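Local coordinates for MYB proto-oncogene protein (PDB 1GVD), which probably binds DNA as part of a transcription regulator, through the second Myb repeat (R2) of c-Myb, at residues Gln12-Ile15 against Lys16-Lys20. The protein carries 1 engineered substitution. Numbering follows the deposited sequence.
Sequences QRLI and KLVQK. Engineered in segment 12-15: Leu14 (natural residue Val). Unlike the reference sequence in segment 16-20: Lys16 (reference Gln).
Gln19 lies alongside Ile15, one turn earlier in the same helix, both side chains pointing the same way. In the conformer described, one of two modelled, CG set beside the backbone N (chi1 -68°) keeps the start of the Gln19 chain close to Ile15 O: CB is 3.6 Å from Ile15 O, and CG comes closer, 3.1 Å from the same oxygen. CD then passes on towards the Ile15 branch methyl, and at the tip OE1 lies 3.5 Å from Ile15 CG2. Ile15 O also accepts a hydrogen bond from Gln19 N at 3.1 Å, one of four successive i to i+4 bonds that link 12-15 to 16-20 in helix 8-21, the first helix of this three-helix Myb-type, helix-turn-helix-related domain. On the buried face, the side chains of the engineered Leu14 and Val18 cross at a slant, Leu14 CD1 meeting Val18 CG2 at 4.0 Å, while the Val18 N-H bonds to Leu14 O. Leu14 reaches Cys41 and Leu49 of helix 38-49, and Val18 touches Trp26 and Trp45, joining this turn to both other helices. Leu17, its CG 3.4 Å from Arg13 O, rests against Ile29 and Leu33.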
loop_
_atom_site.group_PDB
_atom_site.type_symbol
_atom_site.label_atom_id
_atom_site.label_comp_id
_atom_site.label_asym_id
_atom_site.label_seq_id
_atom_site.Cartn_x
_atom_site.Cartn_y
_atom_site.Cartn_z
ATOM N N GLN A 12 -5.621 4.049 4.744
ATOM C CA GLN A 12 -6.764 3.237 5.128
ATOM C C GLN A 12 -7.066 2.192 4.059
ATOM O O GLN A 12 -7.363 1.040 4.376
ATOM C CB GLN A 12 -7.993 4.115 5.365
ATOM C CG GLN A 12 -9.174 3.348 5.939
ATOM C CD GLN A 12 -8.873 2.752 7.302
ATOM O OE1 GLN A 12 -8.738 3.471 8.292
ATOM N NE2 GLN A 12 -8.758 1.430 7.356
ATOM N N ARG A 13 -6.997 2.586 2.791
ATOM C CA ARG A 13 -7.248 1.640 1.708
ATOM C C ARG A 13 -6.185 0.541 1.691
ATOM O O ARG A 13 -6.500 -0.629 1.465
ATOM C CB ARG A 13 -7.268 2.358 0.354
ATOM C CG ARG A 13 -8.406 3.357 0.197
ATOM C CD ARG A 13 -8.251 4.178 -1.078
ATOM N NE ARG A 13 -8.302 3.356 -2.285
ATOM C CZ ARG A 13 -9.403 2.776 -2.752
ATOM N NH1 ARG A 13 -10.556 2.926 -2.117
ATOM N NH2 ARG A 13 -9.350 2.043 -3.856
ATOM N N LEU A 14 -4.933 0.909 1.943
ATOM C CA LEU A 14 -3.858 -0.075 1.952
ATOM C C LEU A 14 -4.091 -1.097 3.058
ATOM O O LEU A 14 -3.867 -2.288 2.861
ATOM C CB LEU A 14 -2.502 0.614 2.132
ATOM C CG LEU A 14 -1.275 -0.304 2.148
ATOM C CD1 LEU A 14 -1.227 -1.141 0.882
ATOM C CD2 LEU A 14 -0.018 0.538 2.284
ATOM N N ILE A 15 -4.548 -0.639 4.218
ATOM C CA ILE A 15 -4.827 -1.547 5.326
ATOM C C ILE A 15 -5.865 -2.585 4.888
ATOM O O ILE A 15 -5.691 -3.782 5.120
ATOM C CB ILE A 15 -5.350 -0.768 6.558
ATOM C CG1 ILE A 15 -4.188 -0.019 7.212
ATOM C CG2 ILE A 15 -6.010 -1.720 7.555
ATOM C CD1 ILE A 15 -4.607 0.919 8.329
ATOM N N LYS A 16 -6.931 -2.127 4.238
ATOM C CA LYS A 16 -7.975 -3.032 3.767
ATOM C C LYS A 16 -7.479 -3.989 2.683
ATOM O O LYS A 16 -7.865 -5.160 2.658
ATOM C CB LYS A 16 -9.171 -2.232 3.245
ATOM C CG LYS A 16 -9.926 -1.490 4.333
ATOM C CD LYS A 16 -11.141 -0.772 3.774
ATOM C CE LYS A 16 -11.969 -0.148 4.885
ATOM N NZ LYS A 16 -12.473 -1.175 5.840
ATOM N N LEU A 17 -6.624 -3.500 1.791
ATOM C CA LEU A 17 -6.099 -4.345 0.725
ATOM C C LEU A 17 -5.165 -5.427 1.268
ATOM O O LEU A 17 -5.161 -6.552 0.775
ATOM C CB LEU A 17 -5.395 -3.487 -0.331
ATOM C CG LEU A 17 -6.376 -2.679 -1.187
ATOM C CD1 LEU A 17 -5.642 -1.559 -1.910
ATOM C CD2 LEU A 17 -7.073 -3.606 -2.177
ATOM N N VAL A 18 -4.380 -5.099 2.285
ATOM C CA VAL A 18 -3.491 -6.093 2.870
ATOM C C VAL A 18 -4.334 -7.137 3.607
ATOM O O VAL A 18 -3.991 -8.318 3.638
ATOM C CB VAL A 18 -2.466 -5.433 3.820
ATOM C CG1 VAL A 18 -1.683 -6.502 4.582
ATOM C CG2 VAL A 18 -1.507 -4.574 3.006
ATOM N N GLN A 19 -5.447 -6.708 4.189
ATOM C CA GLN A 19 -6.330 -7.643 4.879
ATOM C C GLN A 19 -6.889 -8.638 3.860
ATOM O O GLN A 19 -6.993 -9.837 4.134
ATOM C CB GLN A 19 -7.475 -6.887 5.560
ATOM C CG GLN A 19 -7.029 -6.013 6.722
ATOM C CD GLN A 19 -8.174 -5.244 7.358
ATOM O OE1 GLN A 19 -7.979 -4.516 8.330
ATOM N NE2 GLN A 19 -9.373 -5.399 6.809
ATOM N N LYS A 20 -7.230 -8.145 2.677
ATOM C CA LYS A 20 -7.780 -9.001 1.637
ATOM C C LYS A 20 -6.771 -9.929 0.975
ATOM O O LYS A 20 -7.007 -11.131 0.854
ATOM C CB LYS A 20 -8.438 -8.153 0.543
ATOM C CG LYS A 20 -8.919 -8.964 -0.654
ATOM C CD LYS A 20 -9.696 -8.110 -1.638
ATOM C CE LYS A 20 -10.174 -8.937 -2.818
ATOM N NZ LYS A 20 -11.016 -8.134 -3.750
#